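Local structure of endonuclease V (Bacillus subtilis, 3GA2) at residues I39-G44 / I62-A67; E55-C60 / H77-I82; K149-D154 / I168-E173; L179-D184 / E212-I217. The protein probably acts as a magnesium-dependent DNA repair endonuclease, nicking double-stranded DNA at the second phosphodiester bond 3' to a deoxyinosine and leaving the lesion in place. The protein carries 1 engineered substitution. All coordinates share one frame; numbering follows the deposited sequence.

Contact 1 (I39-G44 / I62-A67). Engineered in segment 39-44: T42 (natural residue Gly).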
loop_
_atom_site.group_PDB
_atom_site.type_symbol
_atom_site.label_atom_id
_atom_site.label_comp_id
_atom_site.label_asym_id
_atom_site.label_seq_id
_atom_site.Cartn_x
_atom_site.Cartn_y
_atom_site.Cartn_z
ATOM N N ILE A 39 9.120 15.665 -6.239
ATOM C CA ILE A 39 7.664 15.504 -6.311
ATOM C C ILE A 39 6.855 16.616 -5.640
ATOM O O ILE A 39 7.320 17.261 -4.698
ATOM C CB ILE A 39 7.221 14.158 -5.715
ATOM C CG1 ILE A 39 7.921 13.930 -4.373
ATOM C CG2 ILE A 39 7.495 13.036 -6.713
ATOM C CD1 ILE A 39 7.618 12.592 -3.732
ATOM N N ASN A 40 5.635 16.821 -6.135
ATOM C CA ASN A 40 4.739 17.846 -5.614
ATOM C C ASN A 40 3.817 17.321 -4.513
ATOM O O ASN A 40 3.540 18.021 -3.539
ATOM C CB ASN A 40 3.869 18.424 -6.741
ATOM C CG ASN A 40 4.687 19.078 -7.845
ATOM O OD1 ASN A 40 5.467 19.994 -7.594
ATOM N ND2 ASN A 40 4.503 18.609 -9.079
ATOM N N THR A 41 3.334 16.094 -4.678
ATOM C CA THR A 41 2.428 15.494 -3.709
ATOM C C THR A 41 2.665 13.994 -3.519
ATOM O O THR A 41 3.234 13.322 -4.379
ATOM C CB THR A 41 0.959 15.679 -4.152
ATOM O OG1 THR A 41 0.787 15.138 -5.469
ATOM C CG2 THR A 41 0.578 17.146 -4.161
ATOM N N THR A 42 2.239 13.481 -2.370
ATOM C CA THR A 42 2.346 12.060 -2.077
ATOM C C THR A 42 1.012 11.702 -1.422
ATOM O O THR A 42 0.443 12.500 -0.669
ATOM C CB THR A 42 3.542 11.722 -1.123
ATOM O OG1 THR A 42 3.234 12.117 0.215
ATOM C CG2 THR A 42 4.804 12.434 -1.567
ATOM N N ALA A 43 0.481 10.527 -1.734
ATOM C CA ALA A 43 -0.788 10.120 -1.149
ATOM C C ALA A 43 -0.603 8.876 -0.300
ATOM O O ALA A 43 0.338 8.107 -0.504
ATOM C CB ALA A 43 -1.820 9.861 -2.256
ATOM N N GLY A 44 -1.503 8.698 0.656
ATOM C CA GLY A 44 -1.454 7.538 1.526
ATOM C C GLY A 44 -2.766 6.796 1.384
ATOM O O GLY A 44 -3.824 7.422 1.339
ATOM N N ILE A 62 -7.987 7.847 1.222
ATOM C CA ILE A 62 -6.798 8.305 0.529
ATOM C C ILE A 62 -6.549 9.706 1.065
ATOM O O ILE A 62 -7.430 10.565 1.021
ATOM C CB ILE A 62 -7.003 8.366 -0.999
ATOM C CG1 ILE A 62 -7.172 6.951 -1.560
ATOM C CG2 ILE A 62 -5.809 9.054 -1.662
ATOM C CD1 ILE A 62 -7.417 6.905 -3.059
ATOM N N ILE A 63 -5.354 9.917 1.600
ATOM C CA ILE A 63 -4.973 11.211 2.141
ATOM C C ILE A 63 -3.853 11.737 1.262
ATOM O O ILE A 63 -2.832 11.075 1.111
ATOM C CB ILE A 63 -4.428 11.088 3.574
ATOM C CG1 ILE A 63 -5.410 10.301 4.439
ATOM C CG2 ILE A 63 -4.184 12.473 4.152
ATOM C CD1 ILE A 63 -6.770 10.959 4.583
ATOM N N VAL A 64 -4.053 12.911 0.676
ATOM C CA VAL A 64 -3.050 13.516 -0.187
ATOM C C VAL A 64 -2.374 14.654 0.561
ATOM O O VAL A 64 -3.048 15.512 1.124
ATOM C CB VAL A 64 -3.687 14.096 -1.472
ATOM C CG1 VAL A 64 -2.602 14.561 -2.426
ATOM C CG2 VAL A 64 -4.566 13.042 -2.144
ATOM N N ILE A 65 -1.045 14.652 0.602
ATOM C CA ILE A 65 -0.344 15.738 1.269
ATOM C C ILE A 65 0.571 16.453 0.285
ATOM O O ILE A 65 0.890 15.921 -0.778
ATOM C CB ILE A 65 0.507 15.248 2.470
ATOM C CG1 ILE A 65 1.625 14.323 1.989
ATOM C CG2 ILE A 65 -0.388 14.526 3.485
ATOM C CD1 ILE A 65 2.745 14.163 2.989
ATOM N N ASP A 66 0.969 17.671 0.639
ATOM C CA ASP A 66 1.880 18.460 -0.181
ATOM C C ASP A 66 3.244 17.871 0.144
ATOM O O ASP A 66 3.588 17.714 1.315
ATOM C CB ASP A 66 1.811 19.933 0.236
ATOM C CG ASP A 66 2.842 20.792 -0.470
ATOM O OD1 ASP A 66 4.035 20.726 -0.102
ATOM O OD2 ASP A 66 2.458 21.527 -1.398
ATOM N N ALA A 67 4.017 17.523 -0.877
ATOM C CA ALA A 67 5.326 16.909 -0.646
ATOM C C ALA A 67 6.282 17.725 0.219
ATOM O O ALA A 67 6.940 17.171 1.091
ATOM C CB ALA A 67 5.994 16.587 -1.982
#
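T42 and I65 form a hydrogen-bonded pair in an antiparallel ladder between residues 41-44 and 62-66, part of the hairpin that opens the RNase H-like sheet of the endonuclease V fold. Among the backbone bonds, I65 N reaches T42 O at 2.9 Å in an almost straight N-H...O line of 179°, while the return bond from T42 N to I65 O is longer at 3.2 Å. The next hydrogen-bonded pair, G44 with I63, is closed from both sides, G44 N lying 2.8 Å from I63 O. Past the strand end A67 N meets N40 O at 2.7 Å, coming from well above the carbonyl plane, so the bonding carries on into the loop residues.

Side-chain contacts divide between the two faces. On one, the engineered T42 (glycine in the natural protein) has OG1 set between its backbone N and carbonyl carbon (chi1 74°), which lays the oxygen against the stem of I65, 3.3 Å from I65 CG1. This hydroxyl is buried and has no polar partner in the model. On the other face the methyl of A43 rests against two branched neighbours, its CB 4.1 Å from I62 CG2 and 4.2 Å from V64 CG2. At the loop end I39 CG1 packs on A67 CB.

D111 accepts bonds from the backbone N-H groups of N40 and T41, and T69 holds the carboxylate of D66. P218 of helix 217-235 packs on T42 and I65, helix 96-105 touches I62, and strand 72-81 flanks residues 62-66.

Contact 2 (E55-C60 / H77-I82)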
loop_
_atom_site.group_PDB
_atom_site.type_symbol
_atom_site.label_atom_id
_atom_site.label_comp_id
_atom_site.label_asym_id
_atom_site.label_seq_id
_atom_site.Cartn_x
_atom_site.Cartn_y
_atom_site.Cartn_z
ATOM N N GLU A 55 -22.676 -9.143 7.167
ATOM C CA GLU A 55 -21.874 -8.965 5.962
ATOM C C GLU A 55 -20.645 -8.111 6.246
ATOM O O GLU A 55 -20.706 -7.156 7.020
ATOM C CB GLU A 55 -22.702 -8.320 4.846
ATOM C CG GLU A 55 -23.883 -9.159 4.383
ATOM C CD GLU A 55 -25.049 -9.095 5.343
ATOM O OE1 GLU A 55 -25.996 -9.895 5.190
ATOM O OE2 GLU A 55 -25.022 -8.234 6.248
ATOM N N PRO A 56 -19.509 -8.446 5.618
ATOM C CA PRO A 56 -18.255 -7.711 5.803
ATOM C C PRO A 56 -18.190 -6.428 4.976
ATOM O O PRO A 56 -18.492 -6.434 3.784
ATOM C CB PRO A 56 -17.211 -8.728 5.369
ATOM C CG PRO A 56 -17.893 -9.388 4.212
ATOM C CD PRO A 56 -19.303 -9.611 4.736
ATOM N N TYR A 57 -17.794 -5.332 5.616
ATOM C CA TYR A 57 -17.678 -4.050 4.929
ATOM C C TYR A 57 -16.258 -3.506 4.968
ATOM O O TYR A 57 -15.409 -3.995 5.716
ATOM C CB TYR A 57 -18.614 -3.009 5.545
ATOM C CG TYR A 57 -20.078 -3.226 5.249
ATOM C CD1 TYR A 57 -20.801 -4.228 5.896
ATOM C CD2 TYR A 57 -20.746 -2.421 4.328
ATOM C CE1 TYR A 57 -22.158 -4.422 5.634
ATOM C CE2 TYR A 57 -22.099 -2.607 4.059
ATOM C CZ TYR A 57 -22.798 -3.608 4.716
ATOM O OH TYR A 57 -24.135 -3.788 4.454
ATOM N N GLY A 58 -16.013 -2.477 4.165
ATOM C CA GLY A 58 -14.695 -1.877 4.125
ATOM C C GLY A 58 -14.717 -0.425 3.697
ATOM O O GLY A 58 -15.537 -0.015 2.874
ATOM N N VAL A 59 -13.818 0.361 4.273
ATOM C CA VAL A 59 -13.717 1.771 3.935
ATOM C C VAL A 59 -12.276 2.107 3.578
ATOM O O VAL A 59 -11.360 1.894 4.373
ATOM C CB VAL A 59 -14.142 2.672 5.109
ATOM C CG1 VAL A 59 -14.024 4.134 4.706
ATOM C CG2 VAL A 59 -15.564 2.359 5.514
ATOM N N CYS A 60 -12.080 2.634 2.376
ATOM C CA CYS A 60 -10.749 3.013 1.926
ATOM C C CYS A 60 -10.614 4.523 1.953
ATOM O O CYS A 60 -11.461 5.236 1.418
ATOM C CB CYS A 60 -10.492 2.526 0.498
ATOM S SG CYS A 60 -9.003 3.264 -0.256
ATOM N N HIS A 77 -12.747 9.119 0.349
ATOM C CA HIS A 77 -12.931 7.779 0.860
ATOM C C HIS A 77 -13.982 7.052 0.049
ATOM O O HIS A 77 -14.790 7.662 -0.651
ATOM C CB HIS A 77 -13.324 7.809 2.341
ATOM C CG HIS A 77 -14.709 8.309 2.590
ATOM N ND1 HIS A 77 -15.827 7.523 2.411
ATOM C CD2 HIS A 77 -15.162 9.525 2.972
ATOM C CE1 HIS A 77 -16.909 8.234 2.670
ATOM N NE2 HIS A 77 -16.532 9.455 3.012
ATOM N N SER A 78 -13.944 5.733 0.143
ATOM C CA SER A 78 -14.873 4.881 -0.560
ATOM C C SER A 78 -15.401 3.920 0.497
ATOM O O SER A 78 -14.663 3.526 1.403
ATOM C CB SER A 78 -14.133 4.120 -1.663
ATOM O OG SER A 78 -15.038 3.442 -2.515
HETATM N N MSE A 79 -16.675 3.555 0.398
HETATM C CA MSE A 79 -17.273 2.641 1.364
HETATM C C MSE A 79 -18.275 1.722 0.677
HETATM O O MSE A 79 -19.001 2.148 -0.220
HETATM C CB MSE A 79 -17.952 3.440 2.482
HETATM C CG MSE A 79 -18.444 2.613 3.664
HETATM SE SE MSE A 79 -20.233 1.890 3.441
HETATM C CE MSE A 79 -21.231 3.453 3.988
ATOM N N GLY A 80 -18.294 0.459 1.094
ATOM C CA GLY A 80 -19.205 -0.514 0.515
ATOM C C GLY A 80 -18.979 -1.921 1.049
ATOM O O GLY A 80 -17.924 -2.213 1.611
ATOM N N ARG A 81 -19.963 -2.799 0.877
ATOM C CA ARG A 81 -19.838 -4.175 1.355
ATOM C C ARG A 81 -18.720 -4.883 0.599
ATOM O O ARG A 81 -18.728 -4.940 -0.631
ATOM C CB ARG A 81 -21.155 -4.937 1.161
ATOM C CG ARG A 81 -21.167 -6.329 1.788
ATOM C CD ARG A 81 -22.515 -7.006 1.609
ATOM N NE ARG A 81 -22.791 -7.318 0.209
ATOM C CZ ARG A 81 -22.141 -8.243 -0.491
ATOM N NH1 ARG A 81 -21.177 -8.953 0.079
ATOM N NH2 ARG A 81 -22.455 -8.455 -1.761
ATOM N N ILE A 82 -17.756 -5.415 1.341
ATOM C CA ILE A 82 -16.633 -6.115 0.735
ATOM C C ILE A 82 -17.081 -7.507 0.296
ATOM O O ILE A 82 -17.880 -8.148 0.977
ATOM C CB ILE A 82 -15.464 -6.251 1.736
ATOM C CG1 ILE A 82 -14.135 -6.129 0.995
ATOM C CG2 ILE A 82 -15.537 -7.584 2.465
ATOM C CD1 ILE A 82 -13.821 -4.717 0.559
#
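The antiparallel hairpin of strands 55-66 and 72-81 forms one margin of the sheet, and here Y57 pairs with R81 and V59 with selenomethionine M79, both at non-hydrogen-bonded positions. R81 runs across the Y57 ring: its CA sits over one face, 4.0 Å from the ring centroid in a CH-pi contact, and its CB reaches Y57 CE2 at 3.8 Å, toward the rim. An alanine in place of Y57 would probably open a gap beside R81, whose CA and CB would lose the ring face they pack on. R81 keeps CG anti to the backbone N (chi1 -173°), and that atom lies 3.3 Å from P56 O. Carbon packing is close where V59 CG2 meets M79 CG at 3.4 Å, the two chains crossing obliquely. P56 CG meets I82 CG2 at 3.4 Å, these side chains crossing at about a right angle.

Backbone bonds are firm at the C60-S78 pair, where S78 N lies 2.8 Å from C60 O, and long between the glycines, G80 N to G58 O being weak at 3.3 Å. Beyond the last strand pair I82 N bonds to P56 O at 2.7 Å.

Helix 96-105 packs on S78 and I82, Y233 of helix 217-235 covers V59, H77 and M79, and strand 41-52 flanks residues 55-60.

Contact 3 (K149-D154 / I168-E173); sequences KIKGCD and IIIDGE
I150 O takes the N-H of C153 at 2.9 Å, closing a type I' turn, and the same oxygen lies 3.7 Å from the methyl I170 CD1 of the facing segment. A second type I' turn runs from I170 to E173 and links strands 165-170 and 173-179 as a tight two-residue hairpin, with backbone bonds in both directions between I170 and E173. In each turn both central residues have positive phi, K151 and D171 being followed by the glycines G152 and G172.

The two turns meet through I170: its CG1-CD1 arm runs past C153 to I150, and its CG2 methyl meets K151 and C153. CG1, anti to the carbonyl carbon (chi1 -58°), lies 3.8 Å from C153 CB. CG2, anti to the backbone N, faces K151 CB at 3.6 Å and also approaches C153 SG at 3.9 Å. CD1 presses on I150 CB at 3.5 Å, closer than ordinary carbon packing, with the two isoleucine chains crossing at about a right angle. An alanine at I170 would probably open a gap between the turns, leaving I150, K151 and C153 without the apolar surface on which they rest.

Beside I170, K151 bends at chi2 and at chi4 and brings NZ to 3.7 Å from D171 OD2. This salt bridge is long and joins two exposed side chains.

The 149-154 loop thus lies against the end of 165-170, the outermost strand on this side of the sheet. Y175 of strand 173-179 packs on both I150 and I170, Y123 adds to the cover of I150, and Y147 OH bonds to C153 O.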
loop_
_atom_site.group_PDB
_atom_site.type_symbol
_atom_site.label_atom_id
_atom_site.label_comp_id
_atom_site.label_asym_id
_atom_site.label_seq_id
_atom_site.Cartn_x
_atom_site.Cartn_y
_atom_site.Cartn_z
ATOM N N LYS A 149 6.306 -13.856 5.833
ATOM C CA LYS A 149 7.393 -14.814 5.649
ATOM C C LYS A 149 7.219 -15.651 4.375
ATOM O O LYS A 149 6.276 -16.431 4.250
ATOM C CB LYS A 149 7.494 -15.724 6.878
ATOM C CG LYS A 149 8.785 -16.515 6.950
ATOM C CD LYS A 149 8.864 -17.330 8.229
ATOM C CE LYS A 149 10.115 -18.186 8.256
ATOM N NZ LYS A 149 10.065 -19.175 9.356
ATOM N N ILE A 150 8.152 -15.490 3.439
ATOM C CA ILE A 150 8.100 -16.184 2.152
ATOM C C ILE A 150 9.219 -17.212 1.953
ATOM O O ILE A 150 10.383 -16.939 2.249
ATOM C CB ILE A 150 8.184 -15.156 0.999
ATOM C CG1 ILE A 150 7.137 -14.055 1.211
ATOM C CG2 ILE A 150 7.974 -15.849 -0.350
ATOM C CD1 ILE A 150 7.321 -12.832 0.302
ATOM N N LYS A 151 8.868 -18.389 1.442
ATOM C CA LYS A 151 9.871 -19.426 1.190
ATOM C C LYS A 151 10.579 -19.840 2.474
ATOM O O LYS A 151 11.679 -20.396 2.428
ATOM C CB LYS A 151 10.922 -18.903 0.208
ATOM C CG LYS A 151 10.923 -19.542 -1.166
ATOM C CD LYS A 151 9.665 -19.223 -1.943
ATOM C CE LYS A 151 9.894 -19.443 -3.432
ATOM N NZ LYS A 151 10.487 -20.784 -3.713
ATOM N N GLY A 152 9.963 -19.555 3.616
ATOM C CA GLY A 152 10.574 -19.908 4.883
ATOM C C GLY A 152 11.763 -19.021 5.195
ATOM O O GLY A 152 12.631 -19.379 5.992
ATOM N N CYS A 153 11.804 -17.851 4.568
ATOM C CA CYS A 153 12.899 -16.912 4.774
ATOM C C CYS A 153 12.577 -15.883 5.846
ATOM O O CYS A 153 11.516 -15.263 5.830
ATOM C CB CYS A 153 13.226 -16.202 3.460
ATOM S SG CYS A 153 13.895 -17.309 2.195
ATOM N N ASP A 154 13.501 -15.709 6.781
ATOM C CA ASP A 154 13.305 -14.750 7.851
ATOM C C ASP A 154 14.195 -13.545 7.598
ATOM O O ASP A 154 15.252 -13.661 6.979
ATOM C CB ASP A 154 13.640 -15.381 9.200
ATOM C CG ASP A 154 13.412 -14.430 10.356
ATOM O OD1 ASP A 154 12.296 -13.873 10.464
ATOM O OD2 ASP A 154 14.348 -14.240 11.160
ATOM N N ILE A 168 15.613 -7.900 2.578
ATOM C CA ILE A 168 14.963 -9.189 2.732
ATOM C C ILE A 168 15.225 -9.881 1.405
ATOM O O ILE A 168 14.661 -9.501 0.383
ATOM C CB ILE A 168 13.462 -9.014 2.939
ATOM C CG1 ILE A 168 13.223 -8.169 4.188
ATOM C CG2 ILE A 168 12.784 -10.379 3.057
ATOM C CD1 ILE A 168 11.809 -7.636 4.309
ATOM N N ILE A 169 16.100 -10.880 1.422
ATOM C CA ILE A 169 16.458 -11.582 0.203
ATOM C C ILE A 169 15.941 -13.017 0.177
ATOM O O ILE A 169 16.066 -13.758 1.153
ATOM C CB ILE A 169 17.991 -11.558 0.004
ATOM C CG1 ILE A 169 18.502 -10.115 0.142
ATOM C CG2 ILE A 169 18.348 -12.100 -1.378
ATOM C CD1 ILE A 169 19.998 -9.945 -0.072
ATOM N N ILE A 170 15.347 -13.392 -0.953
ATOM C CA ILE A 170 14.785 -14.724 -1.153
ATOM C C ILE A 170 15.221 -15.197 -2.536
ATOM O O ILE A 170 15.003 -14.505 -3.530
ATOM C CB ILE A 170 13.243 -14.670 -1.072
ATOM C CG1 ILE A 170 12.823 -14.111 0.294
ATOM C CG2 ILE A 170 12.646 -16.049 -1.264
ATOM C CD1 ILE A 170 11.352 -13.897 0.429
ATOM N N ASP A 171 15.845 -16.368 -2.599
ATOM C CA ASP A 171 16.330 -16.911 -3.872
ATOM C C ASP A 171 17.300 -15.945 -4.547
ATOM O O ASP A 171 17.354 -15.867 -5.774
ATOM C CB ASP A 171 15.171 -17.194 -4.839
ATOM C CG ASP A 171 14.262 -18.307 -4.353
ATOM O OD1 ASP A 171 14.782 -19.314 -3.825
ATOM O OD2 ASP A 171 13.030 -18.178 -4.519
ATOM N N GLY A 172 18.057 -15.197 -3.751
ATOM C CA GLY A 172 19.017 -14.265 -4.324
ATOM C C GLY A 172 18.392 -13.005 -4.893
ATOM O O GLY A 172 19.044 -12.262 -5.623
ATOM N N GLU A 173 17.128 -12.759 -4.568
ATOM C CA GLU A 173 16.449 -11.563 -5.051
ATOM C C GLU A 173 15.970 -10.708 -3.894
ATOM O O GLU A 173 15.529 -11.223 -2.864
ATOM C CB GLU A 173 15.273 -11.943 -5.952
ATOM C CG GLU A 173 15.698 -12.241 -7.378
ATOM C CD GLU A 173 14.537 -12.580 -8.290
ATOM O OE1 GLU A 173 13.506 -11.876 -8.229
ATOM O OE2 GLU A 173 14.667 -13.544 -9.079
#

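Contact 4 (L179-D184 / E212-I217)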
loop_
_atom_site.group_PDB
_atom_site.type_symbol
_atom_site.label_atom_id
_atom_site.label_comp_id
_atom_site.label_asym_id
_atom_site.label_seq_id
_atom_site.Cartn_x
_atom_site.Cartn_y
_atom_site.Cartn_z
ATOM N N LEU A 179 12.655 -2.092 7.781
ATOM C CA LEU A 179 13.085 -0.733 8.079
ATOM C C LEU A 179 12.660 -0.173 9.423
ATOM O O LEU A 179 11.482 -0.202 9.781
ATOM C CB LEU A 179 12.584 0.198 6.968
ATOM C CG LEU A 179 12.879 1.696 7.076
ATOM C CD1 LEU A 179 14.373 1.931 6.976
ATOM C CD2 LEU A 179 12.138 2.442 5.979
ATOM N N ARG A 180 13.644 0.355 10.145
ATOM C CA ARG A 180 13.428 0.966 11.447
ATOM C C ARG A 180 13.050 2.423 11.195
ATOM O O ARG A 180 13.917 3.259 10.958
ATOM C CB ARG A 180 14.718 0.924 12.271
ATOM C CG ARG A 180 14.548 1.363 13.716
ATOM C CD ARG A 180 13.942 0.251 14.560
ATOM N NE ARG A 180 14.848 -0.888 14.665
ATOM C CZ ARG A 180 14.584 -2.004 15.337
ATOM N NH1 ARG A 180 13.430 -2.148 15.974
ATOM N NH2 ARG A 180 15.484 -2.978 15.373
ATOM N N THR A 181 11.760 2.730 11.234
ATOM C CA THR A 181 11.325 4.099 11.009
ATOM C C THR A 181 11.386 4.866 12.314
ATOM O O THR A 181 11.890 5.986 12.364
ATOM C CB THR A 181 9.908 4.148 10.454
ATOM O OG1 THR A 181 9.084 3.226 11.170
ATOM C CG2 THR A 181 9.914 3.794 8.978
ATOM N N ARG A 182 10.871 4.260 13.372
ATOM C CA ARG A 182 10.894 4.887 14.682
ATOM C C ARG A 182 11.871 4.047 15.502
ATOM O O ARG A 182 11.750 2.821 15.561
ATOM C CB ARG A 182 9.487 4.873 15.280
ATOM C CG ARG A 182 9.355 5.597 16.595
ATOM C CD ARG A 182 7.935 5.495 17.090
ATOM N NE ARG A 182 7.787 5.996 18.450
ATOM C CZ ARG A 182 6.744 5.727 19.226
ATOM N NH1 ARG A 182 5.758 4.960 18.771
ATOM N NH2 ARG A 182 6.687 6.219 20.455
ATOM N N ARG A 183 12.853 4.695 16.120
ATOM C CA ARG A 183 13.861 3.959 16.876
ATOM C C ARG A 183 13.331 3.103 18.016
ATOM O O ARG A 183 12.405 3.483 18.730
ATOM C CB ARG A 183 14.943 4.909 17.401
ATOM C CG ARG A 183 14.437 6.016 18.295
ATOM C CD ARG A 183 15.600 6.868 18.807
ATOM N NE ARG A 183 16.466 6.134 19.725
ATOM C CZ ARG A 183 16.080 5.690 20.919
ATOM N NH1 ARG A 183 16.935 5.032 21.695
ATOM N NH2 ARG A 183 14.843 5.911 21.344
ATOM N N ASP A 184 13.938 1.927 18.157
ATOM C CA ASP A 184 13.593 0.957 19.193
ATOM C C ASP A 184 12.221 0.305 19.019
ATOM O O ASP A 184 12.002 -0.800 19.514
ATOM C CB ASP A 184 13.687 1.605 20.582
ATOM C CG ASP A 184 14.105 0.618 21.661
ATOM O OD1 ASP A 184 13.440 -0.432 21.808
ATOM O OD2 ASP A 184 15.097 0.894 22.371
ATOM N N GLU A 212 6.939 10.092 15.756
ATOM C CA GLU A 212 5.618 10.078 16.376
ATOM C C GLU A 212 4.992 8.715 16.086
ATOM O O GLU A 212 4.230 8.180 16.891
ATOM C CB GLU A 212 4.745 11.184 15.776
ATOM C CG GLU A 212 3.822 11.871 16.769
ATOM C CD GLU A 212 4.543 12.903 17.622
ATOM O OE1 GLU A 212 5.530 12.540 18.299
ATOM O OE2 GLU A 212 4.117 14.078 17.615
ATOM N N SER A 213 5.328 8.165 14.922
ATOM C CA SER A 213 4.829 6.863 14.497
ATOM C C SER A 213 5.825 6.192 13.567
ATOM O O SER A 213 6.711 6.844 13.010
ATOM C CB SER A 213 3.493 7.010 13.772
ATOM O OG SER A 213 2.507 7.542 14.639
ATOM N N ARG A 214 5.683 4.886 13.396
ATOM C CA ARG A 214 6.584 4.156 12.514
ATOM C C ARG A 214 6.058 4.176 11.081
ATOM O O ARG A 214 6.713 3.681 10.166
ATOM C CB ARG A 214 6.738 2.713 12.987
ATOM C CG ARG A 214 5.434 1.961 13.113
ATOM C CD ARG A 214 5.686 0.516 13.507
ATOM N NE ARG A 214 4.436 -0.229 13.624
ATOM C CZ ARG A 214 4.284 -1.491 13.244
ATOM N NH1 ARG A 214 5.306 -2.159 12.716
ATOM N NH2 ARG A 214 3.111 -2.081 13.388
ATOM N N LEU A 215 4.875 4.747 10.891
ATOM C CA LEU A 215 4.292 4.829 9.563
ATOM C C LEU A 215 4.511 6.210 8.975
ATOM O O LEU A 215 4.359 7.215 9.665
ATOM C CB LEU A 215 2.786 4.564 9.608
ATOM C CG LEU A 215 2.323 3.239 10.203
ATOM C CD1 LEU A 215 0.806 3.207 10.162
ATOM C CD2 LEU A 215 2.908 2.064 9.428
ATOM N N PRO A 216 4.873 6.280 7.687
ATOM C CA PRO A 216 5.084 7.597 7.076
ATOM C C PRO A 216 3.833 8.460 7.199
ATOM O O PRO A 216 2.716 7.947 7.171
ATOM C CB PRO A 216 5.459 7.260 5.629
ATOM C CG PRO A 216 4.872 5.890 5.410
ATOM C CD PRO A 216 5.103 5.193 6.722
ATOM N N ILE A 217 4.025 9.770 7.344
ATOM C CA ILE A 217 2.918 10.709 7.515
ATOM C C ILE A 217 1.643 10.404 6.728
ATOM O O ILE A 217 0.577 10.273 7.315
ATOM C CB ILE A 217 3.362 12.159 7.207
ATOM C CG1 ILE A 217 4.449 12.586 8.196
ATOM C CG2 ILE A 217 2.185 13.108 7.331
ATOM C CD1 ILE A 217 5.117 13.898 7.831
HETATM O O HOH W 1 4.328 3.559 15.976
#
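The R182 guanidinium carries E212 O over one face, off toward the rim and 4.0 Å from R182 NH1, while a water lies in its plane at the edge. Two loops of the RNase H-like fold meet here: the 179-184 loop, which joins strand 173-179 to strand 188-194, and the 212-217 loop, which leads into helix 217-235 with P216 as its N-cap. The water accepts a weak bond from R182 NH1 at 3.4 Å and another from R214 N at 3.2 Å, a loose water bridge between the arginine tip and the facing backbone. R182 is extended from CG to NE, with CG anti to the backbone N (chi1 -175°), and its stem passes the facing chain with R182 CB 4.1 Å from R214 CA.

R214 sends its own guanidinium away from this meeting, to a bond from NH1 to K145 O and a weak one to P187 O. Its neighbour L215 packs on I188 and R220.

The one direct hydrogen bond between the loops belongs to T181, packed on I188 and I209. T181 OG1 donates to R214 O at 2.6 Å, in the carbonyl plane and on a lone pair, with a C=O...donor angle of 106° that brings the hydroxyl beside the carbonyl and within 3.0 Å of R214 CB.

Overall arrangement
Contacts 1 and 2 share strand 55-66, paired with strand 41-52 in the first and 72-81 in the second, their centres 23 Å apart. Contact 3 lies at the other margin of the sheet, its centre 33 Å from that of contact 2 and across the chain's centre. Contact 4 lies between contacts 1 and 3, its nearest atoms about 5 Å from contact 1 and about 7 Å from contact 3. Three contacts approach the predicted magnesium ligands: G44 of contact 1 and the C60 side chain of contact 2 each lie about 7 Å from the D46 side chain, and the L215 side chain of contact 4 about 5 Å from that of D116. Contact 3 is remote from them.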